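Local atomic coordinates of TrwG protein (Bartonella grahamii, PDB entry 4NHF), a protein that probably serves as a VirB8-family component of a type IV secretion machinery, the chain here being the soluble domain of a membrane protein. Residues V44-L49 with R108-N113; L66-T71 with Q81-I86; A72-A77 with L163-T168; R121-Q126 with K137-A142. All coordinates share one frame; numbering follows the deposited sequence.

A helical layer laid on one antiparallel sheet can be read from four contacts. Contact 2 is buried within the helical layer and relies on tyrosine rings and a methyl group. Contacts 1 and 3 are partly buried and tie that layer to the two outermost strands of the sheet: contact 1 by leucine, isoleucine and arginine side chains, contact 3 by backbone bonds. They touch where Trp48 and Leu49 pack on Phe165. Contact 4, largely at the surface, is the sheet's own hairpin, continuing from contact 1 through neighbouring strands and set by regular backbone pairing. Contacts 2 and 3 share helix 64-73, whereas contacts 2 and 4 lie on opposite sides of the chain's centre.

Contact 1: residues V44-L49 with R108-N113; sequences VDRYWL and RSIQLN
The helix segment 44-49 crosses strand 108-112 at 128° with 9.6 Å between axes, the closest CA atoms being those of Arg46 and Ile110. The Arg46 side chain runs extended from CG to NE and slides past Ile110 in the opposite direction, leaving CG 4.0 Å from Ile110 CG2. Its guanidinium then meets the strand edge-on: NH1 donates to Ile110 O at 2.7 Å, close to the guanidinium plane, while NE adds a weak bond to the same oxygen. A water joins NH1 to Leu112 N, Leu112 CG lies over one guanidinium face, toward its rim, and NH2 forms a salt bridge with Glu42. Deeper in, Leu49 CD1 packs on Leu112 CD2 at 3.6 Å. Asp45, beside Leu112 CD1, has its carboxylate oxygens bound by Tyr146 and Tyr148. Leu159 of the second subunit packs on Arg46 and Ile110, so a subunit interface borders the contact. A long helix packed across an antiparallel sheet is consistent with the NTF2-like fold of VirB8 domains.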
loop_
_atom_site.group_PDB
_atom_site.type_symbol
_atom_site.label_atom_id
_atom_site.label_comp_id
_atom_site.label_asym_id
_atom_site.label_seq_id
_atom_site.Cartn_x
_atom_site.Cartn_y
_atom_site.Cartn_z
ATOM N N VAL A 44 -11.236 3.195 -10.758
ATOM C CA VAL A 44 -9.868 3.608 -10.627
ATOM C C VAL A 44 -9.754 4.777 -9.590
ATOM O O VAL A 44 -8.831 4.760 -8.724
ATOM C CB VAL A 44 -9.267 3.976 -11.997
ATOM C CG1 VAL A 44 -7.901 4.618 -11.898
ATOM C CG2 VAL A 44 -9.216 2.748 -12.955
ATOM N N ASP A 45 -10.679 5.753 -9.633
ATOM C CA ASP A 45 -10.654 6.850 -8.664
ATOM C C ASP A 45 -10.768 6.341 -7.237
ATOM O O ASP A 45 -10.036 6.779 -6.392
ATOM C CB ASP A 45 -11.758 7.873 -8.875
ATOM C CG ASP A 45 -11.646 8.639 -10.198
ATOM O OD1 ASP A 45 -10.618 8.644 -10.886
ATOM O OD2 ASP A 45 -12.596 9.351 -10.447
ATOM N N ARG A 46 -11.696 5.420 -6.984
ATOM C CA ARG A 46 -11.886 4.860 -5.683
ATOM C C ARG A 46 -10.633 4.167 -5.189
ATOM O O ARG A 46 -10.270 4.312 -4.007
ATOM C CB ARG A 46 -13.091 3.897 -5.669
ATOM C CG ARG A 46 -14.444 4.601 -5.632
ATOM C CD ARG A 46 -15.635 3.653 -5.380
ATOM N NE ARG A 46 -16.729 4.530 -4.902
ATOM C CZ ARG A 46 -17.607 5.131 -5.708
ATOM N NH1 ARG A 46 -18.553 5.924 -5.209
ATOM N NH2 ARG A 46 -17.583 4.886 -7.040
ATOM N N TYR A 47 -9.974 3.390 -6.057
ATOM C CA TYR A 47 -8.677 2.824 -5.709
ATOM C C TYR A 47 -7.704 3.846 -5.114
ATOM O O TYR A 47 -7.187 3.684 -3.973
ATOM C CB TYR A 47 -8.017 2.091 -6.903
ATOM C CG TYR A 47 -6.669 1.567 -6.526
ATOM C CD1 TYR A 47 -6.534 0.403 -5.750
ATOM C CD2 TYR A 47 -5.531 2.232 -6.908
ATOM C CE1 TYR A 47 -5.288 -0.048 -5.365
ATOM C CE2 TYR A 47 -4.280 1.784 -6.516
ATOM C CZ TYR A 47 -4.165 0.637 -5.759
ATOM O OH TYR A 47 -2.940 0.196 -5.399
ATOM N N TRP A 48 -7.449 4.897 -5.871
ATOM C CA TRP A 48 -6.449 5.892 -5.504
ATOM C C TRP A 48 -6.885 6.765 -4.327
ATOM O O TRP A 48 -6.075 7.099 -3.444
ATOM C CB TRP A 48 -6.059 6.725 -6.739
ATOM C CG TRP A 48 -5.238 5.949 -7.662
ATOM C CD1 TRP A 48 -5.615 5.447 -8.882
ATOM C CD2 TRP A 48 -3.903 5.535 -7.458
ATOM N NE1 TRP A 48 -4.589 4.718 -9.431
ATOM C CE2 TRP A 48 -3.524 4.770 -8.574
ATOM C CE3 TRP A 48 -2.996 5.695 -6.418
ATOM C CZ2 TRP A 48 -2.265 4.188 -8.683
ATOM C CZ3 TRP A 48 -1.732 5.153 -6.549
ATOM C CH2 TRP A 48 -1.383 4.411 -7.671
ATOM N N LEU A 49 -8.172 7.113 -4.261
ATOM C CA LEU A 49 -8.650 7.908 -3.132
ATOM C C LEU A 49 -8.541 7.117 -1.833
ATOM O O LEU A 49 -8.183 7.684 -0.802
ATOM C CB LEU A 49 -10.084 8.374 -3.325
ATOM C CG LEU A 49 -10.216 9.465 -4.410
ATOM C CD1 LEU A 49 -11.629 9.463 -4.875
ATOM C CD2 LEU A 49 -9.793 10.850 -3.932
ATOM N N ARG A 108 -15.099 3.924 5.366
ATOM C CA ARG A 108 -16.454 3.430 5.330
ATOM C C ARG A 108 -17.128 3.597 3.979
ATOM O O ARG A 108 -17.812 2.678 3.533
ATOM C CB ARG A 108 -17.270 4.079 6.417
ATOM C CG ARG A 108 -16.753 3.694 7.803
ATOM C CD ARG A 108 -16.838 2.183 8.098
ATOM N NE ARG A 108 -18.230 1.844 8.441
ATOM C CZ ARG A 108 -18.998 0.964 7.809
ATOM N NH1 ARG A 108 -18.547 0.243 6.775
ATOM N NH2 ARG A 108 -20.242 0.795 8.232
ATOM N N SER A 109 -16.927 4.733 3.325
ATOM C CA SER A 109 -17.597 4.976 2.034
ATOM C C SER A 109 -16.910 6.074 1.274
ATOM O O SER A 109 -16.256 6.907 1.837
ATOM C CB SER A 109 -19.109 5.286 2.209
ATOM O OG SER A 109 -19.290 6.585 2.722
ATOM N N ILE A 110 -17.061 6.050 -0.034
ATOM C CA ILE A 110 -16.384 6.989 -0.893
ATOM C C ILE A 110 -17.424 7.460 -1.912
ATOM O O ILE A 110 -17.955 6.652 -2.660
ATOM C CB ILE A 110 -15.189 6.344 -1.645
ATOM C CG1 ILE A 110 -14.082 5.916 -0.666
ATOM C CG2 ILE A 110 -14.665 7.314 -2.669
ATOM C CD1 ILE A 110 -12.999 5.040 -1.324
ATOM N N GLN A 111 -17.713 8.744 -1.922
ATOM C CA GLN A 111 -18.618 9.305 -2.922
ATOM C C GLN A 111 -17.835 10.165 -3.879
ATOM O O GLN A 111 -17.032 10.962 -3.456
ATOM C CB GLN A 111 -19.742 10.161 -2.306
ATOM C CG GLN A 111 -20.642 9.434 -1.338
ATOM C CD GLN A 111 -19.953 9.156 -0.002
ATOM O OE1 GLN A 111 -19.325 10.038 0.612
ATOM N NE2 GLN A 111 -20.035 7.900 0.448
ATOM N N LEU A 112 -18.158 10.060 -5.165
ATOM C CA LEU A 112 -17.594 10.908 -6.203
ATOM C C LEU A 112 -18.643 11.812 -6.847
ATOM O O LEU A 112 -19.756 11.373 -7.095
ATOM C CB LEU A 112 -17.073 10.010 -7.329
ATOM C CG LEU A 112 -16.149 8.844 -6.994
ATOM C CD1 LEU A 112 -15.732 8.222 -8.298
ATOM C CD2 LEU A 112 -14.978 9.357 -6.220
ATOM N N ASN A 113 -18.282 13.037 -7.202
ATOM C CA ASN A 113 -19.162 13.819 -8.105
ATOM C C ASN A 113 -18.767 13.824 -9.585
ATOM O O ASN A 113 -19.336 14.559 -10.366
ATOM C CB ASN A 113 -19.322 15.248 -7.648
ATOM C CG ASN A 113 -18.169 16.128 -8.056
ATOM O OD1 ASN A 113 -17.114 15.660 -8.565
ATOM N ND2 ASN A 113 -18.343 17.439 -7.821
HETATM O O HOH W 1 -20.310 8.142 -5.621
#

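Contact 2: residues L66-T71 with Q81-I86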
loop_
_atom_site.group_PDB
_atom_site.type_symbol
_atom_site.label_atom_id
_atom_site.label_comp_id
_atom_site.label_asym_id
_atom_site.label_seq_id
_atom_site.Cartn_x
_atom_site.Cartn_y
_atom_site.Cartn_z
ATOM N N LEU A 66 7.132 4.962 4.496
ATOM C CA LEU A 66 6.232 4.641 3.413
ATOM C C LEU A 66 4.916 5.470 3.373
ATOM O O LEU A 66 4.454 5.858 2.278
ATOM C CB LEU A 66 5.869 3.181 3.488
ATOM C CG LEU A 66 4.793 2.683 2.565
ATOM C CD1 LEU A 66 5.331 2.669 1.155
ATOM C CD2 LEU A 66 4.474 1.255 3.002
ATOM N N ASN A 67 4.266 5.636 4.522
ATOM C CA ASN A 67 3.021 6.408 4.544
ATOM C C ASN A 67 3.251 7.866 4.157
ATOM O O ASN A 67 2.531 8.421 3.298
ATOM C CB ASN A 67 2.313 6.337 5.878
ATOM C CG ASN A 67 1.790 4.954 6.239
ATOM O OD1 ASN A 67 1.897 4.553 7.444
ATOM N ND2 ASN A 67 1.347 4.183 5.255
ATOM N N TYR A 68 4.277 8.465 4.738
ATOM C CA TYR A 68 4.629 9.853 4.473
ATOM C C TYR A 68 5.071 10.063 3.026
ATOM O O TYR A 68 4.570 10.967 2.339
ATOM C CB TYR A 68 5.728 10.249 5.427
ATOM C CG TYR A 68 6.223 11.684 5.421
ATOM C CD1 TYR A 68 5.683 12.628 6.294
ATOM C CD2 TYR A 68 7.301 12.056 4.630
ATOM C CE1 TYR A 68 6.153 13.914 6.334
ATOM C CE2 TYR A 68 7.777 13.343 4.651
ATOM C CZ TYR A 68 7.207 14.272 5.525
ATOM O OH TYR A 68 7.685 15.584 5.565
ATOM N N ASP A 69 5.995 9.220 2.558
ATOM C CA ASP A 69 6.428 9.298 1.174
ATOM C C ASP A 69 5.280 9.143 0.181
ATOM O O ASP A 69 5.224 9.854 -0.803
ATOM C CB ASP A 69 7.514 8.266 0.872
ATOM C CG ASP A 69 8.834 8.637 1.468
ATOM O OD1 ASP A 69 8.992 9.726 2.070
ATOM O OD2 ASP A 69 9.727 7.783 1.391
ATOM N N THR A 70 4.396 8.181 0.419
ATOM C CA THR A 70 3.291 7.945 -0.484
ATOM C C THR A 70 2.344 9.130 -0.473
ATOM O O THR A 70 1.921 9.650 -1.557
ATOM C CB THR A 70 2.553 6.641 -0.139
ATOM O OG1 THR A 70 3.519 5.550 -0.161
ATOM C CG2 THR A 70 1.425 6.419 -1.128
ATOM N N THR A 71 2.017 9.590 0.718
ATOM C CA THR A 71 1.116 10.726 0.848
ATOM C C THR A 71 1.715 11.910 0.075
ATOM O O THR A 71 1.025 12.536 -0.729
ATOM C CB THR A 71 0.861 11.111 2.343
ATOM O OG1 THR A 71 0.233 10.019 3.038
ATOM C CG2 THR A 71 -0.066 12.366 2.429
ATOM N N GLN A 81 2.300 20.691 1.571
ATOM C CA GLN A 81 2.711 21.586 2.635
ATOM C C GLN A 81 1.750 21.536 3.799
ATOM O O GLN A 81 2.169 21.646 4.921
ATOM C CB GLN A 81 2.870 23.032 2.139
ATOM C CG GLN A 81 4.004 23.216 1.130
ATOM C CD GLN A 81 5.354 22.784 1.676
ATOM O OE1 GLN A 81 6.112 22.042 1.023
ATOM N NE2 GLN A 81 5.623 23.164 2.890
ATOM N N GLU A 82 0.466 21.376 3.519
ATOM C CA GLU A 82 -0.520 21.192 4.575
ATOM C C GLU A 82 -0.263 19.908 5.311
ATOM O O GLU A 82 -0.256 19.910 6.540
ATOM C CB GLU A 82 -1.915 21.207 4.029
ATOM C CG GLU A 82 -2.297 22.596 3.571
ATOM C CD GLU A 82 -3.435 22.623 2.534
ATOM O OE1 GLU A 82 -3.950 21.551 2.097
ATOM O OE2 GLU A 82 -3.818 23.757 2.146
ATOM N N TYR A 83 0.038 18.835 4.585
ATOM C CA TYR A 83 0.315 17.522 5.195
ATOM C C TYR A 83 1.600 17.570 6.016
ATOM O O TYR A 83 1.633 17.091 7.147
ATOM C CB TYR A 83 0.407 16.416 4.115
ATOM C CG TYR A 83 0.889 15.087 4.669
ATOM C CD1 TYR A 83 0.107 14.334 5.544
ATOM C CD2 TYR A 83 2.110 14.580 4.299
ATOM C CE1 TYR A 83 0.557 13.112 6.059
ATOM C CE2 TYR A 83 2.595 13.377 4.812
ATOM C CZ TYR A 83 1.813 12.631 5.670
ATOM O OH TYR A 83 2.287 11.423 6.130
ATOM N N TYR A 84 2.653 18.188 5.475
ATOM C CA TYR A 84 3.889 18.297 6.243
ATOM C C TYR A 84 3.769 18.976 7.611
ATOM O O TYR A 84 4.489 18.636 8.561
ATOM C CB TYR A 84 4.972 19.015 5.438
ATOM C CG TYR A 84 5.410 18.342 4.166
ATOM C CD1 TYR A 84 5.258 16.975 3.978
ATOM C CD2 TYR A 84 6.034 19.086 3.155
ATOM C CE1 TYR A 84 5.711 16.361 2.833
ATOM C CE2 TYR A 84 6.483 18.476 2.009
ATOM C CZ TYR A 84 6.308 17.107 1.851
ATOM O OH TYR A 84 6.747 16.487 0.723
ATOM N N LYS A 85 2.859 19.933 7.706
ATOM C CA LYS A 85 2.629 20.630 8.950
ATOM C C LYS A 85 2.277 19.676 10.061
ATOM O O LYS A 85 2.676 19.896 11.173
ATOM C CB LYS A 85 1.551 21.714 8.784
ATOM C CG LYS A 85 2.110 22.991 8.206
ATOM C CD LYS A 85 1.143 23.718 7.283
ATOM C CE LYS A 85 -0.068 24.280 8.002
ATOM N NZ LYS A 85 -0.851 25.095 7.013
ATOM N N ILE A 86 1.573 18.591 9.757
ATOM C CA ILE A 86 1.229 17.585 10.789
ATOM C C ILE A 86 2.462 16.908 11.415
ATOM O O ILE A 86 2.476 16.467 12.591
ATOM C CB ILE A 86 0.350 16.508 10.161
ATOM C CG1 ILE A 86 -0.968 17.118 9.706
ATOM C CG2 ILE A 86 0.130 15.366 11.146
ATOM C CD1 ILE A 86 -1.795 16.163 8.891
HETATM O O HOH W 2 7.190 17.114 7.723
#
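Tyr68 and Tyr83 both carry CG anti to the backbone N (chi1 -176° for Tyr68), which extends each ring across the gap between two nearly antiparallel helices, whereas Tyr84 has CG anti to its carbonyl carbon and offers the CD1-CE1 side of its ring. The Tyr83 ring reaches across to the facing helix, its OH lying 3.3 Å from Tyr68 CA. Thr71 CG2 sits squarely over the centre of that ring, 3.4 Å from the centroid and 3° off the normal, a textbook CH-pi contact. The threonine is held by its hydroxyl, which donates to Asn67 O at 2.8 Å; Thr71 N reaches the same oxygen from the other face of the carbonyl plane. Tyr68 meets Tyr83 obliquely, with planes at 46° and CD1 3.5 Å from Tyr83 CE2. Against Tyr84 it lies nearly parallel but slid aside, so that its OH comes 3.2 Å from Tyr84 CD1. A water lies 2.7 Å from Tyr68 OH. Tyr52 and Asn55 of helix 42-57 pack against Thr71. With no direct hydrogen bond between the segments, the cohesion of this aromatic cluster comes from dispersion and CH-pi attraction, the hydroxyl of Tyr68 turning to water and that of Thr71 to its own helix.

Contact 3: residues A72-A77 with L163-T168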
loop_
_atom_site.group_PDB
_atom_site.type_symbol
_atom_site.label_atom_id
_atom_site.label_comp_id
_atom_site.label_asym_id
_atom_site.label_seq_id
_atom_site.Cartn_x
_atom_site.Cartn_y
_atom_site.Cartn_z
ATOM N N ALA A 72 2.997 12.209 0.307
ATOM C CA ALA A 72 3.635 13.357 -0.343
ATOM C C ALA A 72 3.585 13.210 -1.857
ATOM O O ALA A 72 3.281 14.139 -2.526
ATOM C CB ALA A 72 5.075 13.516 0.090
ATOM N N LEU A 73 3.927 12.033 -2.370
ATOM C CA LEU A 73 3.969 11.804 -3.816
ATOM C C LEU A 73 2.626 11.949 -4.498
ATOM O O LEU A 73 2.523 12.386 -5.658
ATOM C CB LEU A 73 4.473 10.399 -4.035
ATOM C CG LEU A 73 4.412 9.939 -5.475
ATOM C CD1 LEU A 73 5.627 10.450 -6.190
ATOM C CD2 LEU A 73 4.404 8.440 -5.390
ATOM N N LEU A 74 1.567 11.578 -3.790
ATOM C CA LEU A 74 0.211 11.681 -4.306
ATOM C C LEU A 74 -0.479 13.059 -4.134
ATOM O O LEU A 74 -1.636 13.208 -4.509
ATOM C CB LEU A 74 -0.636 10.570 -3.655
ATOM C CG LEU A 74 -0.201 9.096 -3.921
ATOM C CD1 LEU A 74 -1.243 8.167 -3.315
ATOM C CD2 LEU A 74 -0.140 8.803 -5.421
ATOM N N SER A 75 0.232 14.042 -3.587
ATOM C CA SER A 75 -0.342 15.328 -3.224
ATOM C C SER A 75 0.261 16.431 -4.085
ATOM O O SER A 75 1.504 16.488 -4.273
ATOM C CB SER A 75 -0.016 15.670 -1.751
ATOM O OG SER A 75 -0.517 14.733 -0.783
ATOM N N ALA A 76 -0.590 17.317 -4.599
ATOM C CA ALA A 76 -0.095 18.551 -5.238
ATOM C C ALA A 76 0.745 19.386 -4.227
ATOM O O ALA A 76 0.694 19.174 -3.035
ATOM C CB ALA A 76 -1.239 19.384 -5.791
ATOM N N ALA A 77 1.510 20.353 -4.714
ATOM C CA ALA A 77 2.476 21.089 -3.830
ATOM C C ALA A 77 1.822 21.754 -2.603
ATOM O O ALA A 77 2.297 21.585 -1.476
ATOM C CB ALA A 77 3.262 22.107 -4.624
ATOM N N LEU A 163 0.005 6.763 -12.857
ATOM C CA LEU A 163 -0.870 7.687 -13.592
ATOM C C LEU A 163 -0.717 9.192 -13.285
ATOM O O LEU A 163 -1.422 10.022 -13.891
ATOM C CB LEU A 163 -2.326 7.285 -13.302
ATOM C CG LEU A 163 -2.679 5.795 -13.501
ATOM C CD1 LEU A 163 -4.145 5.521 -13.166
ATOM C CD2 LEU A 163 -2.370 5.342 -14.929
ATOM N N GLY A 164 0.159 9.533 -12.345
ATOM C CA GLY A 164 0.260 10.870 -11.746
ATOM C C GLY A 164 -1.021 11.355 -11.059
ATOM O O GLY A 164 -1.459 12.501 -11.253
ATOM N N PHE A 165 -1.630 10.470 -10.285
ATOM C CA PHE A 165 -2.706 10.856 -9.385
ATOM C C PHE A 165 -2.201 12.001 -8.521
ATOM O O PHE A 165 -1.050 11.928 -7.983
ATOM C CB PHE A 165 -3.098 9.674 -8.511
ATOM C CG PHE A 165 -4.248 9.945 -7.572
ATOM C CD1 PHE A 165 -5.540 10.133 -8.056
ATOM C CD2 PHE A 165 -4.045 9.999 -6.195
ATOM C CE1 PHE A 165 -6.609 10.334 -7.199
ATOM C CE2 PHE A 165 -5.125 10.198 -5.328
ATOM C CZ PHE A 165 -6.393 10.363 -5.833
ATOM N N GLN A 166 -3.057 13.016 -8.334
ATOM C CA GLN A 166 -2.732 14.169 -7.526
ATOM C C GLN A 166 -3.948 14.681 -6.766
ATOM O O GLN A 166 -4.960 15.016 -7.336
ATOM C CB GLN A 166 -2.174 15.325 -8.319
ATOM C CG GLN A 166 -0.884 15.032 -9.035
ATOM C CD GLN A 166 0.315 15.187 -8.120
ATOM O OE1 GLN A 166 0.933 16.272 -8.082
ATOM N NE2 GLN A 166 0.667 14.113 -7.394
ATOM N N ILE A 167 -3.821 14.717 -5.460
ATOM C CA ILE A 167 -4.810 15.348 -4.593
ATOM C C ILE A 167 -4.526 16.850 -4.681
ATOM O O ILE A 167 -3.428 17.285 -4.322
ATOM C CB ILE A 167 -4.621 14.849 -3.158
ATOM C CG1 ILE A 167 -4.798 13.328 -3.094
ATOM C CG2 ILE A 167 -5.551 15.574 -2.176
ATOM C CD1 ILE A 167 -6.225 12.876 -3.225
ATOM N N THR A 168 -5.481 17.630 -5.151
ATOM C CA THR A 168 -5.302 19.083 -5.255
ATOM C C THR A 168 -5.887 19.883 -4.113
ATOM O O THR A 168 -5.576 21.059 -3.973
ATOM C CB THR A 168 -5.913 19.575 -6.578
ATOM O OG1 THR A 168 -7.271 19.098 -6.652
ATOM C CG2 THR A 168 -5.105 18.966 -7.700
HETATM O O HOH W 3 3.505 16.067 -6.081
#
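Leu74 O is approached by two groups of the facing strand: Ile167 N donates to it at 2.8 Å with an N-H...O angle of 167°, and Gln166 CA makes a CA-H...O contact at 3.4 Å. Two residues on, Ala76 N returns a bond to Ile167 O at 2.9 Å, so that Ser75 and Ile167 form a single beta bridge. The Gln166 side chain, bent at chi2 (-83°), folds back over this junction. Its NE2 donates to Phe165 O at 2.8 Å, in the amide plane, and weakly to Leu73 O, while a water links its OE1 to Ser75 O. Leu74 CD2 meets the edge of the buried Phe165 ring, 4.2 Å from Phe165 CD2. Ser75 OG bonds to Tyr52 OH and Thr71 O. The bridge thus docks the link between helix 64-73 and helix 77-86, where Ala76 is the N-cap, onto one edge of strand 165-174; strand 138-148 pairs with the other edge, and Tyr52 of helix 42-57 packs on both Leu74 and Ile167.

Contact 4: residues R121-Q126 with K137-A142; sequences RFTTQQ and KQHQIA
Phe122 and Gln140 form a hydrogen-bonded pair at the heart of a beta hairpin, in which strands 117-127 and 138-148 run antiparallel. Gln140 N donates to Phe122 O at 2.9 Å and Phe122 N answers to Gln140 O; Thr124 and Gln138 repeat the exchange two residues along. Thr123 with His139, between them, and Arg121 with Ile141, beyond Phe122, are non-hydrogen-bonded pairs. Phe122 holds CG between its backbone N and carbonyl carbon (chi1 67°), turning the ring over the partner strand. There Gln140 CB lies over one face, 3.6 Å from the centroid, as a CH-pi contact, while Ala142 CB packs 3.8 Å from Phe122 CE1. On the face carrying Arg121, Thr123, His139 and Ile141, neighbours lie side by side and point the same way: Arg121 CG is tight against Ile141 CD1 at 3.3 Å, and Thr123 CG2 is 3.5 Å from His139 CD2.

A second shell surrounds these groups. Val53 and Glu57 of helix 42-57 pack on Phe122, which places its ring between sheet and helix. Ser172 OG takes a hydrogen bond from Gln140 NE2, and Arg121 NE bonds to Gln111 OE1 on strand 102-112. Toward the hairpin turn, Gln125 NE2 bonds to Gly135 O and Gln126 O, and a water donates to Gln125 OE1 at 2.6 Å.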
loop_
_atom_site.group_PDB
_atom_site.type_symbol
_atom_site.label_atom_id
_atom_site.label_comp_id
_atom_site.label_asym_id
_atom_site.label_seq_id
_atom_site.Cartn_x
_atom_site.Cartn_y
_atom_site.Cartn_z
ATOM N N ARG A 121 -15.779 9.065 3.798
ATOM C CA ARG A 121 -16.199 8.871 5.176
ATOM C C ARG A 121 -15.335 7.765 5.826
ATOM O O ARG A 121 -15.258 6.645 5.329
ATOM C CB ARG A 121 -17.699 8.594 5.223
ATOM C CG ARG A 121 -18.458 9.799 4.621
ATOM C CD ARG A 121 -19.993 9.732 4.461
ATOM N NE ARG A 121 -20.469 10.854 3.579
ATOM C CZ ARG A 121 -21.009 11.979 4.005
ATOM N NH1 ARG A 121 -21.313 12.158 5.269
ATOM N NH2 ARG A 121 -21.347 12.904 3.155
ATOM N N PHE A 122 -14.647 8.096 6.903
ATOM C CA PHE A 122 -13.753 7.139 7.531
ATOM C C PHE A 122 -13.717 7.295 9.044
ATOM O O PHE A 122 -14.181 8.310 9.567
ATOM C CB PHE A 122 -12.356 7.239 6.913
ATOM C CG PHE A 122 -11.636 8.528 7.187
ATOM C CD1 PHE A 122 -11.865 9.630 6.418
ATOM C CD2 PHE A 122 -10.726 8.616 8.231
ATOM C CE1 PHE A 122 -11.202 10.800 6.641
ATOM C CE2 PHE A 122 -10.054 9.793 8.470
ATOM C CZ PHE A 122 -10.272 10.887 7.685
ATOM N N THR A 123 -13.255 6.265 9.741
ATOM C CA THR A 123 -12.944 6.392 11.198
ATOM C C THR A 123 -11.479 6.168 11.478
ATOM O O THR A 123 -10.777 5.405 10.758
ATOM C CB THR A 123 -13.630 5.336 12.077
ATOM O OG1 THR A 123 -13.234 4.054 11.598
ATOM C CG2 THR A 123 -15.061 5.440 12.010
ATOM N N THR A 124 -11.017 6.817 12.532
ATOM C CA THR A 124 -9.709 6.570 13.062
ATOM C C THR A 124 -9.806 6.167 14.535
ATOM O O THR A 124 -10.750 6.555 15.239
ATOM C CB THR A 124 -8.776 7.784 12.930
ATOM O OG1 THR A 124 -9.308 8.900 13.616
ATOM C CG2 THR A 124 -8.568 8.133 11.509
ATOM N N GLN A 125 -8.847 5.364 14.978
ATOM C CA GLN A 125 -8.815 4.911 16.354
ATOM C C GLN A 125 -7.404 4.913 16.810
ATOM O O GLN A 125 -6.563 4.251 16.183
ATOM C CB GLN A 125 -9.336 3.503 16.429
ATOM C CG GLN A 125 -9.169 2.836 17.789
ATOM C CD GLN A 125 -10.081 3.443 18.804
ATOM O OE1 GLN A 125 -11.281 3.206 18.756
ATOM N NE2 GLN A 125 -9.539 4.242 19.728
ATOM N N GLN A 126 -7.135 5.604 17.913
ATOM C CA GLN A 126 -5.785 5.637 18.467
ATOM C C GLN A 126 -5.618 4.430 19.376
ATOM O O GLN A 126 -6.546 4.074 20.123
ATOM C CB GLN A 126 -5.499 6.927 19.253
ATOM C CG GLN A 126 -4.024 7.038 19.645
ATOM C CD GLN A 126 -3.543 8.468 19.871
ATOM O OE1 GLN A 126 -3.767 9.324 19.044
ATOM N NE2 GLN A 126 -2.842 8.719 20.986
ATOM N N LYS A 137 -13.480 6.033 18.937
ATOM C CA LYS A 137 -13.420 6.144 17.485
ATOM C C LYS A 137 -13.749 7.558 17.086
ATOM O O LYS A 137 -14.658 8.161 17.647
ATOM C CB LYS A 137 -14.444 5.236 16.831
ATOM C CG LYS A 137 -13.822 4.072 16.090
ATOM C CD LYS A 137 -14.885 3.244 15.408
ATOM C CE LYS A 137 -15.642 2.387 16.407
ATOM N NZ LYS A 137 -17.051 2.152 15.965
ATOM N N GLN A 138 -13.003 8.093 16.134
ATOM C CA GLN A 138 -13.348 9.387 15.557
ATOM C C GLN A 138 -13.896 9.187 14.174
ATOM O O GLN A 138 -13.227 8.582 13.338
ATOM C CB GLN A 138 -12.128 10.240 15.447
ATOM C CG GLN A 138 -11.308 10.165 16.699
ATOM C CD GLN A 138 -11.041 11.520 17.228
ATOM O OE1 GLN A 138 -11.960 12.199 17.701
ATOM N NE2 GLN A 138 -9.792 11.949 17.132
ATOM N N HIS A 139 -15.075 9.741 13.947
ATOM C CA HIS A 139 -15.738 9.764 12.665
ATOM C C HIS A 139 -15.384 11.031 11.973
ATOM O O HIS A 139 -15.610 12.134 12.472
ATOM C CB HIS A 139 -17.247 9.653 12.840
ATOM C CG HIS A 139 -17.640 8.460 13.629
ATOM N ND1 HIS A 139 -17.814 8.504 14.995
ATOM C CD2 HIS A 139 -17.803 7.173 13.269
ATOM C CE1 HIS A 139 -18.123 7.303 15.436
ATOM N NE2 HIS A 139 -18.105 6.473 14.412
ATOM N N GLN A 140 -14.815 10.836 10.805
ATOM C CA GLN A 140 -14.239 11.884 10.019
ATOM C C GLN A 140 -14.808 11.825 8.631
ATOM O O GLN A 140 -15.254 10.766 8.137
ATOM C CB GLN A 140 -12.714 11.700 9.890
ATOM C CG GLN A 140 -11.878 11.835 11.130
ATOM C CD GLN A 140 -12.080 13.149 11.810
ATOM O OE1 GLN A 140 -12.573 13.171 12.947
ATOM N NE2 GLN A 140 -11.721 14.269 11.138
ATOM N N ILE A 141 -14.723 12.967 7.981
ATOM C CA ILE A 141 -15.077 13.117 6.554
ATOM C C ILE A 141 -13.951 13.841 5.887
ATOM O O ILE A 141 -13.620 14.936 6.317
ATOM C CB ILE A 141 -16.275 14.023 6.314
ATOM C CG1 ILE A 141 -17.463 13.622 7.142
ATOM C CG2 ILE A 141 -16.692 14.042 4.820
ATOM C CD1 ILE A 141 -17.971 12.274 6.750
ATOM N N ALA A 142 -13.384 13.265 4.818
ATOM C CA ALA A 142 -12.376 13.940 3.999
ATOM C C ALA A 142 -13.089 14.509 2.749
ATOM O O ALA A 142 -13.806 13.757 2.059
ATOM C CB ALA A 142 -11.277 12.979 3.570
HETATM O O HOH W 4 -13.068 3.281 20.687
#